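Local coordinates for protein Trypsin/chymotrypsin inhibitor (Alocasia macrorrhizos, PDB 5YCZ) that inhibits the serine proteases trypsin and alpha-chymotrypsin as a homodimeric Kunitz-type (STI family) protein of giant taro, at residues Q132-P137 with G150-L155; E70-L74 with C138-V142; S106-P111 with R144-R148; P55-E61 with T73-P79; V89-R94 with N113-A117. One frame throughout, in Å; residues are numbered along the deposited sequence.

Interaction 1 of 5, residues Q132-P137 with G150-L155; sequences QIEVCP and GCLGTL
V135, with chi1 at t, lies over two leucines: its CG1 is 3.8 Å from L152 CD1 and its CG2 3.6 Å from L155 CD2. The extended strand 132-135 runs against strand 153-155 with N-to-C directions 132° apart and axes 4.6 Å apart at closest approach, so the antiparallel pair is strongly twisted. L155 N donates to I133 O (3.0 Å) and V135 N to G153 O (2.8 Å). E134 and T154 form the non-hydrogen-bonded pair between them, CA atoms 4.3 Å apart. L152 N also donates to V135 O (2.7 Å). L152 and G153 therefore both stand opposite V135, a beta bulge, with L152 near helical angles (-70/-31) and G153 at phi 137°, psi -166°, a conformation suited to glycine. At the other end a water accepts from I133 N (3.1 Å) and donates to L155 O (2.7 Å). Beyond the bulge, C136 and C151, both chi1 m, are joined SG to SG at 2.1 Å with chi3 93°, and P137 CG touches L152 CG at 3.8 Å. V135 and L152 both meet F92 and I168. A bulged antiparallel pair closed by a disulfide thus forms part of the beta-trefoil of this STI-type Kunitz inhibitor.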
# COMPACT_ATOMS: atom_id res chain seq x y z
N GLN A 132 -19.83 -3.96 -9.11
CA GLN A 132 -20.03 -3.34 -7.82
C GLN A 132 -19.13 -4.03 -6.80
O GLN A 132 -18.56 -5.10 -7.07
CB GLN A 132 -21.49 -3.42 -7.39
CG GLN A 132 -22.49 -3.19 -8.47
CD GLN A 132 -23.76 -3.96 -8.19
OE1 GLN A 132 -23.73 -4.99 -7.51
NE2 GLN A 132 -24.88 -3.46 -8.70
N ILE A 133 -19.00 -3.42 -5.63
CA ILE A 133 -18.27 -3.99 -4.51
C ILE A 133 -19.26 -4.36 -3.42
O ILE A 133 -20.15 -3.57 -3.08
CB ILE A 133 -17.21 -3.03 -3.97
CG1 ILE A 133 -16.30 -2.63 -5.13
CG2 ILE A 133 -16.47 -3.66 -2.80
CD1 ILE A 133 -14.95 -2.13 -4.69
N GLU A 134 -19.10 -5.55 -2.87
CA GLU A 134 -19.93 -5.99 -1.77
C GLU A 134 -19.06 -6.12 -0.55
O GLU A 134 -17.88 -6.44 -0.65
CB GLU A 134 -20.58 -7.32 -2.10
CG GLU A 134 -21.70 -7.17 -3.12
CD GLU A 134 -22.79 -8.18 -2.90
OE1 GLU A 134 -23.65 -7.95 -2.01
OE2 GLU A 134 -22.77 -9.22 -3.61
N VAL A 135 -19.65 -5.83 0.61
CA VAL A 135 -19.04 -6.07 1.91
C VAL A 135 -19.39 -7.49 2.35
O VAL A 135 -20.55 -7.78 2.63
CB VAL A 135 -19.53 -5.04 2.93
CG1 VAL A 135 -18.71 -5.11 4.20
CG2 VAL A 135 -19.53 -3.66 2.31
N CYS A 136 -18.40 -8.39 2.40
CA CYS A 136 -18.69 -9.80 2.68
C CYS A 136 -17.82 -10.33 3.81
O CYS A 136 -16.78 -10.95 3.57
CB CYS A 136 -18.50 -10.66 1.43
SG CYS A 136 -19.66 -10.31 0.08
N PRO A 137 -18.24 -10.13 5.05
CA PRO A 137 -17.39 -10.53 6.18
C PRO A 137 -16.96 -11.99 6.17
O PRO A 137 -15.95 -12.32 6.78
CB PRO A 137 -18.28 -10.23 7.39
CG PRO A 137 -19.10 -9.10 6.94
CD PRO A 137 -19.39 -9.33 5.48
N GLY A 150 -24.32 -14.29 5.05
CA GLY A 150 -24.13 -13.62 3.78
C GLY A 150 -23.38 -12.32 3.92
O GLY A 150 -22.75 -12.02 4.94
N CYS A 151 -23.45 -11.52 2.87
CA CYS A 151 -22.75 -10.25 2.87
C CYS A 151 -23.57 -9.16 3.56
O CYS A 151 -24.79 -9.28 3.73
CB CYS A 151 -22.41 -9.86 1.45
SG CYS A 151 -21.49 -11.14 0.63
N LEU A 152 -22.89 -8.10 3.98
CA LEU A 152 -23.65 -6.98 4.50
C LEU A 152 -24.40 -6.27 3.40
O LEU A 152 -25.48 -5.72 3.65
CB LEU A 152 -22.73 -5.99 5.22
CG LEU A 152 -21.88 -6.53 6.36
CD1 LEU A 152 -21.17 -5.40 7.08
CD2 LEU A 152 -22.72 -7.38 7.33
N GLY A 153 -23.86 -6.27 2.17
CA GLY A 153 -24.52 -5.64 1.05
C GLY A 153 -23.56 -4.84 0.20
O GLY A 153 -22.34 -4.96 0.32
N THR A 154 -24.12 -4.01 -0.67
CA THR A 154 -23.38 -3.38 -1.75
C THR A 154 -23.04 -1.94 -1.40
O THR A 154 -23.83 -1.24 -0.75
CB THR A 154 -24.21 -3.45 -3.05
OG1 THR A 154 -24.79 -4.77 -3.16
CG2 THR A 154 -23.34 -3.23 -4.26
N LEU A 155 -21.86 -1.50 -1.84
CA LEU A 155 -21.41 -0.13 -1.59
C LEU A 155 -22.09 0.83 -2.54
O LEU A 155 -22.13 0.60 -3.75
CB LEU A 155 -19.90 -0.02 -1.75
CG LEU A 155 -19.07 -0.79 -0.72
CD1 LEU A 155 -17.59 -0.52 -0.89
CD2 LEU A 155 -19.51 -0.46 0.70
O HOH W 1 -20.53 -0.76 -5.51

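Interaction 2 of 5, residues E70-L74 with C138-V142; sequences EGSTL and CSTGV
Neither segment pairs as a regular sheet; they come closest at S72 and G141, whose CA atoms are 4.6 Å apart. G71 (76/-13) and G141 (61/21) both have positive phi, while S72, T73, S139 and T140 are extended. Two hydrogen bonds join T73 to T140: T73 N donates to T140 O (3.1 Å, 162°), and T140 N donates to T73 OG1 (3.1 Å, 158°). The second needs the T73 hydroxyl to face the loop, as chi1 p allows; the same OG1 also donates to E61. A water donates to T73 O and T140 O, 2.8 Å from each. T73 CG2 packs 3.6 Å from T140 CG2 and 3.4 Å from C138 O. A CB on G141 would clash with S72 OG, so the absence of a side chain permits the close approach. Backbone hydrogen bonds tie G71 to I118 and L74 to F116, and C138 is disulfide-bonded to C147, so the contact joins the loop leading into strand 74-77, itself bonded to strand 116-120, to the cystine-bearing loop between strands 131-135 and 153-159.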
# COMPACT_ATOMS: atom_id res chain seq x y z
N GLU A 70 -14.92 -13.04 -9.67
CA GLU A 70 -16.24 -12.59 -9.27
C GLU A 70 -16.76 -13.38 -8.07
O GLU A 70 -16.66 -14.60 -8.02
CB GLU A 70 -17.19 -12.76 -10.44
CG GLU A 70 -18.06 -11.61 -10.71
CD GLU A 70 -18.51 -11.65 -12.13
OE1 GLU A 70 -17.74 -12.22 -12.94
OE2 GLU A 70 -19.61 -11.13 -12.44
N GLY A 71 -17.34 -12.66 -7.11
CA GLY A 71 -17.92 -13.29 -5.95
C GLY A 71 -16.96 -13.80 -4.90
O GLY A 71 -17.39 -14.11 -3.80
N SER A 72 -15.66 -13.91 -5.20
CA SER A 72 -14.71 -14.41 -4.22
C SER A 72 -14.09 -13.28 -3.40
O SER A 72 -13.78 -12.22 -3.94
CB SER A 72 -13.61 -15.21 -4.91
OG SER A 72 -14.16 -16.23 -5.71
N THR A 73 -13.89 -13.52 -2.10
CA THR A 73 -13.49 -12.42 -1.22
C THR A 73 -12.05 -12.01 -1.48
O THR A 73 -11.20 -12.82 -1.88
CB THR A 73 -13.66 -12.77 0.27
OG1 THR A 73 -13.04 -14.03 0.59
CG2 THR A 73 -15.12 -12.82 0.68
N LEU A 74 -11.79 -10.72 -1.28
CA LEU A 74 -10.46 -10.14 -1.46
C LEU A 74 -10.28 -8.96 -0.52
O LEU A 74 -11.23 -8.49 0.11
CB LEU A 74 -10.26 -9.68 -2.89
CG LEU A 74 -11.45 -8.86 -3.38
CD1 LEU A 74 -11.32 -7.41 -2.95
CD2 LEU A 74 -11.53 -8.93 -4.89
N CYS A 138 -17.67 -12.86 5.47
CA CYS A 138 -17.32 -14.28 5.47
C CYS A 138 -16.55 -14.62 4.20
O CYS A 138 -17.02 -14.33 3.09
CB CYS A 138 -18.57 -15.15 5.57
SG CYS A 138 -19.34 -15.04 7.18
N SER A 139 -15.39 -15.25 4.37
CA SER A 139 -14.59 -15.61 3.20
C SER A 139 -15.40 -16.48 2.25
O SER A 139 -16.35 -17.17 2.65
CB SER A 139 -13.31 -16.34 3.61
OG SER A 139 -12.32 -15.43 4.07
N THR A 140 -15.02 -16.42 0.98
CA THR A 140 -15.71 -17.17 -0.06
C THR A 140 -14.77 -17.31 -1.25
O THR A 140 -13.84 -16.51 -1.43
CB THR A 140 -17.01 -16.49 -0.46
OG1 THR A 140 -17.84 -17.44 -1.13
CG2 THR A 140 -16.75 -15.34 -1.37
N GLY A 141 -15.01 -18.34 -2.05
CA GLY A 141 -14.00 -18.75 -3.01
C GLY A 141 -12.71 -19.19 -2.36
O GLY A 141 -11.66 -19.19 -3.02
N VAL A 142 -12.74 -19.56 -1.08
CA VAL A 142 -11.55 -19.86 -0.31
C VAL A 142 -11.66 -21.30 0.17
O VAL A 142 -12.71 -21.72 0.68
CB VAL A 142 -11.37 -18.87 0.87
CG1 VAL A 142 -12.17 -19.29 2.11
CG2 VAL A 142 -9.91 -18.68 1.20
O HOH W 2 -11.29 -15.63 -2.27

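Interaction 3 of 5, residues S106-P111 with R144-R148; sequences SKAIGP and RPSCR
I109, which gives up more surface here than any other residue of the two segments, lies along the backbone of 144-148: its CD1 is 3.5 Å from P145 CB and its CG1 3.4 Å from P145 O, with chi1 m and chi2 t. The nearest CA pair is I109 with S146, 4.7 Å. R144 (chi1 p, chi2 and chi3 t) reaches back so that K107 CA sits over one face of its guanidinium. C147, chi1 p, points toward the first segment; its SG is 3.3 Å from I109 O and 4.1 Å from P111 CB, and C147 N gives I109 O a weak hydrogen bond (3.4 Å, 130°). Within 106-111, A108 N donates to S106 OG (3.2 Å), an ST turn. K107 NZ and R144 NH1, both donors, are modelled only 2.8 Å apart and make no bond. R144 has a long, weak ion pair with E61, and C147 is disulfide-linked to C138. With two like charges crowded together and one weak hydrogen bond, the chemistry implies that this surface contact rests mainly on van der Waals packing, with the cystine fixing one of its loops.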
# COMPACT_ATOMS: atom_id res chain seq x y z
N SER A 106 -6.83 -11.75 7.24
CA SER A 106 -7.17 -12.72 8.26
C SER A 106 -7.51 -14.03 7.56
O SER A 106 -8.12 -14.03 6.50
CB SER A 106 -8.35 -12.25 9.12
OG SER A 106 -9.03 -13.35 9.70
N LYS A 107 -7.05 -15.14 8.14
CA LYS A 107 -7.41 -16.45 7.62
C LYS A 107 -8.56 -17.08 8.39
O LYS A 107 -9.13 -18.07 7.92
CB LYS A 107 -6.21 -17.40 7.65
CG LYS A 107 -4.96 -16.90 6.94
CD LYS A 107 -3.99 -18.07 6.67
CE LYS A 107 -3.98 -18.52 5.19
NZ LYS A 107 -5.09 -19.46 4.79
N ALA A 108 -8.93 -16.51 9.54
CA ALA A 108 -9.82 -17.15 10.48
C ALA A 108 -11.19 -17.42 9.87
O ALA A 108 -11.53 -16.96 8.76
CB ALA A 108 -9.98 -16.30 11.74
N ILE A 109 -11.98 -18.20 10.61
CA ILE A 109 -13.34 -18.53 10.22
C ILE A 109 -14.30 -17.42 10.59
O ILE A 109 -15.36 -17.27 9.96
CB ILE A 109 -13.76 -19.87 10.88
CG1 ILE A 109 -12.82 -20.99 10.43
CG2 ILE A 109 -15.19 -20.23 10.54
CD1 ILE A 109 -12.87 -22.22 11.33
N GLY A 110 -13.94 -16.61 11.59
CA GLY A 110 -14.76 -15.49 11.98
C GLY A 110 -14.93 -14.47 10.88
O GLY A 110 -14.06 -14.29 10.01
N PRO A 111 -16.06 -13.76 10.90
CA PRO A 111 -16.26 -12.67 9.95
C PRO A 111 -15.17 -11.62 10.12
O PRO A 111 -14.69 -11.39 11.23
CB PRO A 111 -17.64 -12.13 10.33
CG PRO A 111 -17.73 -12.40 11.79
CD PRO A 111 -17.03 -13.71 12.00
N ARG A 144 -10.95 -23.12 2.69
CA ARG A 144 -10.75 -23.31 4.12
C ARG A 144 -12.08 -23.04 4.81
O ARG A 144 -13.01 -22.49 4.20
CB ARG A 144 -9.63 -22.40 4.66
CG ARG A 144 -10.08 -20.99 5.05
CD ARG A 144 -8.90 -20.05 5.07
NE ARG A 144 -9.29 -18.66 4.81
CZ ARG A 144 -8.53 -17.78 4.17
NH1 ARG A 144 -7.34 -18.13 3.70
NH2 ARG A 144 -8.98 -16.54 3.98
N PRO A 145 -12.23 -23.45 6.07
CA PRO A 145 -13.49 -23.21 6.77
C PRO A 145 -13.86 -21.73 6.77
O PRO A 145 -13.02 -20.86 7.01
CB PRO A 145 -13.20 -23.73 8.19
CG PRO A 145 -11.69 -23.83 8.27
CD PRO A 145 -11.29 -24.23 6.90
N SER A 146 -15.14 -21.46 6.48
CA SER A 146 -15.63 -20.09 6.40
C SER A 146 -17.00 -20.00 7.05
O SER A 146 -17.80 -20.94 6.97
CB SER A 146 -15.70 -19.61 4.94
OG SER A 146 -16.71 -20.28 4.20
N CYS A 147 -17.27 -18.87 7.70
CA CYS A 147 -18.59 -18.63 8.28
C CYS A 147 -19.63 -18.50 7.18
O CYS A 147 -19.33 -18.09 6.05
CB CYS A 147 -18.60 -17.37 9.16
SG CYS A 147 -17.91 -15.80 8.44
N ARG A 148 -20.87 -18.85 7.51
CA ARG A 148 -21.88 -19.09 6.49
C ARG A 148 -22.78 -17.90 6.20
O ARG A 148 -23.41 -17.87 5.13
CB ARG A 148 -22.74 -20.30 6.90
CG ARG A 148 -22.24 -21.64 6.35
CD ARG A 148 -20.98 -22.13 7.09
NE ARG A 148 -20.47 -23.39 6.56
CZ ARG A 148 -19.41 -24.04 7.05
NH1 ARG A 148 -18.74 -23.55 8.09
NH2 ARG A 148 -19.01 -25.19 6.50

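Interaction 4 of 5, residues P55-E61 with T73-P79; sequences PLAFFPE and TLYIMFP
The carboxylate of E61 joins two residues of the facing segment: Y75 OH donates to E61 OE1 at a very short 2.4 Å, and T73 OG1 donates to E61 OE2 at 2.8 Å, though the placing of OE2 is less sure. Y75 OH is also hydrogen-bonded to S106 N, and E61 OE1 makes a salt bridge with R115. This end of the antiparallel strand pair 55-60 and 74-77, part of the beta-trefoil, is extended by E61 N to T73 O (3.0 Å). The ladder continues with F59 N to Y75 O (2.9 Å), Y75 N to F59 O (2.8 Å), A57 N to M77 O (3.0 Å) and M77 N to A57 O (3.1 Å). Strand directions differ by 160° and the axes approach to 4.4 Å. F58 faces I76 and P60 faces L74 as non-hydrogen-bonded pairs on one side of the sheet, with F58 CD1 3.9 Å from I76 CG1. A57, F59, Y75 and M77 occupy the other; F59 CE1 packs 3.6 Å from M77 CG, and M77 SD lies 5.2 Å from the F59 ring centroid, 58° off its normal, an oblique Met-aromatic contact. P79, P81 and E80 of the second subunit pack nearby. The L56-A57 peptide, predicted to be the reactive bond, lies within this buried pairing. L56, chi1 m, sets CD2 over the face of F78, 3.4 Å from the ring centroid and 8° off its normal.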
# COMPACT_ATOMS: atom_id res chain seq x y z
N PRO A 55 -5.00 5.15 -7.50
CA PRO A 55 -4.94 3.73 -7.88
C PRO A 55 -5.26 2.80 -6.72
O PRO A 55 -4.83 3.02 -5.58
CB PRO A 55 -3.49 3.55 -8.34
CG PRO A 55 -2.96 4.93 -8.56
CD PRO A 55 -3.70 5.82 -7.61
N LEU A 56 -5.99 1.74 -7.03
CA LEU A 56 -6.25 0.65 -6.11
C LEU A 56 -5.54 -0.60 -6.58
O LEU A 56 -5.18 -0.75 -7.75
CB LEU A 56 -7.76 0.38 -6.00
CG LEU A 56 -8.56 1.54 -5.43
CD1 LEU A 56 -9.95 1.53 -6.00
CD2 LEU A 56 -8.61 1.46 -3.92
N ALA A 57 -5.35 -1.52 -5.64
CA ALA A 57 -4.88 -2.86 -5.99
C ALA A 57 -5.64 -3.85 -5.13
O ALA A 57 -6.06 -3.53 -4.01
CB ALA A 57 -3.38 -3.01 -5.79
N PHE A 58 -5.83 -5.06 -5.67
CA PHE A 58 -6.69 -6.08 -5.09
C PHE A 58 -5.92 -7.35 -4.79
O PHE A 58 -4.98 -7.72 -5.50
CB PHE A 58 -7.83 -6.43 -6.02
CG PHE A 58 -8.55 -5.23 -6.52
CD1 PHE A 58 -9.61 -4.70 -5.81
CD2 PHE A 58 -8.14 -4.61 -7.69
CE1 PHE A 58 -10.27 -3.58 -6.26
CE2 PHE A 58 -8.79 -3.50 -8.16
CZ PHE A 58 -9.86 -2.97 -7.45
N PHE A 59 -6.34 -8.04 -3.72
CA PHE A 59 -5.61 -9.17 -3.17
C PHE A 59 -6.62 -10.26 -2.82
O PHE A 59 -7.23 -10.22 -1.74
CB PHE A 59 -4.80 -8.75 -1.95
CG PHE A 59 -3.77 -7.72 -2.26
CD1 PHE A 59 -4.09 -6.37 -2.28
CD2 PHE A 59 -2.47 -8.11 -2.59
CE1 PHE A 59 -3.12 -5.41 -2.61
CE2 PHE A 59 -1.50 -7.17 -2.91
CZ PHE A 59 -1.82 -5.82 -2.92
N PRO A 60 -6.84 -11.22 -3.72
CA PRO A 60 -7.79 -12.29 -3.42
C PRO A 60 -7.36 -13.03 -2.17
O PRO A 60 -6.17 -13.29 -1.96
CB PRO A 60 -7.71 -13.19 -4.65
CG PRO A 60 -7.06 -12.36 -5.69
CD PRO A 60 -6.14 -11.45 -4.98
N GLU A 61 -8.33 -13.34 -1.31
CA GLU A 61 -8.00 -14.07 -0.09
C GLU A 61 -7.45 -15.45 -0.40
O GLU A 61 -6.74 -16.02 0.43
CB GLU A 61 -9.22 -14.19 0.81
CG GLU A 61 -9.43 -13.00 1.72
CD GLU A 61 -10.22 -13.36 2.97
OE1 GLU A 61 -9.66 -13.23 4.08
OE2 GLU A 61 -11.40 -13.76 2.85
N THR A 73 -13.89 -13.52 -2.10
CA THR A 73 -13.49 -12.42 -1.22
C THR A 73 -12.05 -12.01 -1.48
O THR A 73 -11.20 -12.82 -1.88
CB THR A 73 -13.66 -12.77 0.27
OG1 THR A 73 -13.04 -14.03 0.59
CG2 THR A 73 -15.12 -12.82 0.68
N LEU A 74 -11.79 -10.72 -1.28
CA LEU A 74 -10.46 -10.14 -1.46
C LEU A 74 -10.28 -8.96 -0.52
O LEU A 74 -11.23 -8.49 0.11
CB LEU A 74 -10.26 -9.68 -2.89
CG LEU A 74 -11.45 -8.86 -3.38
CD1 LEU A 74 -11.32 -7.41 -2.95
CD2 LEU A 74 -11.53 -8.93 -4.89
N TYR A 75 -9.07 -8.45 -0.51
CA TYR A 75 -8.74 -7.19 0.15
C TYR A 75 -8.48 -6.12 -0.88
O TYR A 75 -8.09 -6.40 -2.02
CB TYR A 75 -7.51 -7.33 1.02
CG TYR A 75 -7.56 -8.52 1.90
CD1 TYR A 75 -8.55 -8.64 2.85
CD2 TYR A 75 -6.63 -9.55 1.77
CE1 TYR A 75 -8.62 -9.75 3.67
CE2 TYR A 75 -6.68 -10.65 2.58
CZ TYR A 75 -7.68 -10.75 3.53
OH TYR A 75 -7.76 -11.85 4.36
N ILE A 76 -8.69 -4.88 -0.46
CA ILE A 76 -8.52 -3.72 -1.33
C ILE A 76 -7.66 -2.71 -0.59
O ILE A 76 -7.81 -2.53 0.62
CB ILE A 76 -9.87 -3.08 -1.71
CG1 ILE A 76 -10.86 -4.14 -2.20
CG2 ILE A 76 -9.68 -1.99 -2.77
CD1 ILE A 76 -12.29 -3.62 -2.37
N MET A 77 -6.78 -2.04 -1.33
CA MET A 77 -6.00 -0.97 -0.74
C MET A 77 -5.61 0.06 -1.78
O MET A 77 -5.69 -0.19 -2.98
CB MET A 77 -4.76 -1.53 -0.03
CG MET A 77 -3.78 -2.34 -0.88
SD MET A 77 -2.07 -2.19 -0.29
CE MET A 77 -2.24 -2.75 1.39
N PHE A 78 -5.27 1.25 -1.30
CA PHE A 78 -4.57 2.24 -2.10
C PHE A 78 -3.08 2.04 -1.82
O PHE A 78 -2.61 2.40 -0.72
CB PHE A 78 -4.99 3.65 -1.73
CG PHE A 78 -6.42 3.99 -2.04
CD1 PHE A 78 -6.76 4.59 -3.24
CD2 PHE A 78 -7.42 3.75 -1.11
CE1 PHE A 78 -8.08 4.94 -3.52
CE2 PHE A 78 -8.75 4.09 -1.38
CZ PHE A 78 -9.07 4.69 -2.59
N PRO A 79 -2.32 1.47 -2.73
CA PRO A 79 -0.92 1.17 -2.37
C PRO A 79 -0.04 2.41 -2.44
O PRO A 79 0.87 2.53 -3.26
CB PRO A 79 -0.53 0.12 -3.40
CG PRO A 79 -1.36 0.43 -4.58
CD PRO A 79 -2.65 1.07 -4.11

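Interaction 5 of 5, residues V89-R94 with N113-A117; sequences VWTFDR and NSRFA
One direct backbone hydrogen bond joins the segments: F92 N donates to N113 O (2.8 Å, 161°). The same carbonyl receives a CA-H...O contact from T91 CA at 3.4 Å, and S114 CA makes another to W90 O, also 3.4 Å. The nearest CA pair is T91 with S114, 4.0 Å apart, and the touching parts run 118° apart. Waters fill gaps at the crossing: one lies 2.6 Å from W90 O and 2.7 Å from S114 O, while a second donates to S114 OG (3.1 Å) and has a weak bond with T91 OG1 (3.3 Å). S114 OG is also hydrogen-bonded to T104 O. Among aromatic contacts, the edge of the W90 six-membered ring meets the face of F116, centroids 5.6 Å apart and planes at 87°, a T-shaped stack with both residues at chi1 m. Apolar packing adds W90 CB to F116 CE1 at 3.6 Å. I76 and I133 each touch both aromatic residues, so this T-shaped pair belongs to the hydrophobic interior of the beta-trefoil barrel.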
# COMPACT_ATOMS: atom_id res chain seq x y z
N VAL A 89 -5.54 -0.35 3.74
CA VAL A 89 -6.43 -1.46 3.43
C VAL A 89 -7.85 -1.08 3.83
O VAL A 89 -8.09 -0.63 4.95
CB VAL A 89 -5.99 -2.73 4.17
CG1 VAL A 89 -7.05 -3.78 4.11
CG2 VAL A 89 -4.72 -3.28 3.58
N TRP A 90 -8.80 -1.27 2.91
CA TRP A 90 -10.19 -0.96 3.21
C TRP A 90 -10.72 -1.87 4.30
O TRP A 90 -10.43 -3.07 4.33
CB TRP A 90 -11.06 -1.17 1.98
CG TRP A 90 -10.87 -0.25 0.87
CD1 TRP A 90 -9.81 0.57 0.62
CD2 TRP A 90 -11.79 -0.06 -0.20
NE1 TRP A 90 -10.02 1.27 -0.55
CE2 TRP A 90 -11.23 0.90 -1.07
CE3 TRP A 90 -13.04 -0.60 -0.50
CZ2 TRP A 90 -11.88 1.32 -2.20
CZ3 TRP A 90 -13.69 -0.19 -1.63
CH2 TRP A 90 -13.11 0.77 -2.48
N THR A 91 -11.54 -1.31 5.18
CA THR A 91 -12.28 -2.11 6.13
C THR A 91 -13.61 -1.41 6.34
O THR A 91 -13.71 -0.18 6.22
CB THR A 91 -11.51 -2.29 7.46
OG1 THR A 91 -12.31 -3.00 8.42
CG2 THR A 91 -11.10 -0.93 8.02
N PHE A 92 -14.65 -2.19 6.59
CA PHE A 92 -15.97 -1.59 6.75
C PHE A 92 -16.20 -1.34 8.22
O PHE A 92 -16.35 -2.28 9.00
CB PHE A 92 -17.07 -2.47 6.16
CG PHE A 92 -18.41 -1.80 6.16
CD1 PHE A 92 -18.69 -0.80 5.24
CD2 PHE A 92 -19.38 -2.15 7.09
CE1 PHE A 92 -19.92 -0.17 5.24
CE2 PHE A 92 -20.60 -1.52 7.11
CZ PHE A 92 -20.88 -0.52 6.17
N ASP A 93 -16.22 -0.06 8.61
CA ASP A 93 -16.55 0.32 9.99
C ASP A 93 -18.05 0.16 10.15
O ASP A 93 -18.83 0.93 9.60
CB ASP A 93 -16.09 1.75 10.27
CG ASP A 93 -16.39 2.23 11.72
OD1 ASP A 93 -17.11 1.54 12.47
OD2 ASP A 93 -15.89 3.31 12.12
N ARG A 94 -18.46 -0.88 10.89
CA ARG A 94 -19.89 -1.13 11.07
C ARG A 94 -20.54 -0.11 11.99
O ARG A 94 -21.75 0.08 11.91
CB ARG A 94 -20.13 -2.54 11.61
CG ARG A 94 -19.92 -3.67 10.60
CD ARG A 94 -20.34 -5.01 11.17
NE ARG A 94 -19.91 -5.15 12.55
CZ ARG A 94 -18.87 -5.87 12.94
NH1 ARG A 94 -18.55 -5.94 14.24
NH2 ARG A 94 -18.14 -6.52 12.04
N ASN A 113 -13.99 -7.62 8.66
CA ASN A 113 -14.59 -6.48 7.98
C ASN A 113 -13.73 -5.90 6.87
O ASN A 113 -14.17 -4.94 6.21
CB ASN A 113 -14.92 -5.39 8.98
CG ASN A 113 -16.10 -5.74 9.82
OD1 ASN A 113 -16.10 -5.56 11.05
ND2 ASN A 113 -17.13 -6.26 9.17
N SER A 114 -12.53 -6.42 6.64
CA SER A 114 -11.78 -6.00 5.47
C SER A 114 -12.02 -6.89 4.25
O SER A 114 -11.32 -6.75 3.24
CB SER A 114 -10.28 -5.94 5.80
OG SER A 114 -9.90 -6.97 6.68
N ARG A 115 -12.99 -7.80 4.31
CA ARG A 115 -13.25 -8.71 3.21
C ARG A 115 -14.31 -8.13 2.28
O ARG A 115 -15.46 -7.92 2.69
CB ARG A 115 -13.68 -10.08 3.71
CG ARG A 115 -12.54 -10.95 4.22
CD ARG A 115 -13.06 -11.87 5.31
NE ARG A 115 -12.05 -12.83 5.71
CZ ARG A 115 -12.17 -13.65 6.75
NH1 ARG A 115 -13.25 -13.62 7.51
NH2 ARG A 115 -11.18 -14.49 7.05
N PHE A 116 -13.93 -7.90 1.04
CA PHE A 116 -14.85 -7.42 0.03
C PHE A 116 -14.89 -8.43 -1.11
O PHE A 116 -13.98 -9.24 -1.27
CB PHE A 116 -14.44 -6.03 -0.48
CG PHE A 116 -14.40 -4.99 0.59
CD1 PHE A 116 -13.31 -4.89 1.46
CD2 PHE A 116 -15.46 -4.11 0.76
CE1 PHE A 116 -13.27 -3.93 2.46
CE2 PHE A 116 -15.43 -3.15 1.76
CZ PHE A 116 -14.34 -3.05 2.61
N ALA A 117 -15.98 -8.38 -1.88
CA ALA A 117 -16.07 -9.13 -3.13
C ALA A 117 -16.54 -8.19 -4.22
O ALA A 117 -17.17 -7.16 -3.95
CB ALA A 117 -17.03 -10.31 -3.01
O HOH W 3 -9.73 -4.70 2.43
O HOH W 4 -10.28 -5.47 9.33

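In the fold
From the N terminus, interaction 4 comes first, pairing strands 55-60 and 74-77 around an eleven-residue loop. Interaction 2 opens on its second strand, sharing T73 and L74, and closes a much longer excursion at 138-142. Interaction 5 falls wholly within that excursion. Interaction 3 begins there too, at 106-111, but ends beyond it at 144-148, crossing both 5 and 2. Interaction 1 starts at 132 and closes last at 150-155, crossing 2 and 3 in turn. Backbone bonds from R115 and A117 to C136 and E134 link 5 to 1, and L74 to F116 links 4 to 5. The C138-C147 disulfide fastens interaction 2 to interaction 3.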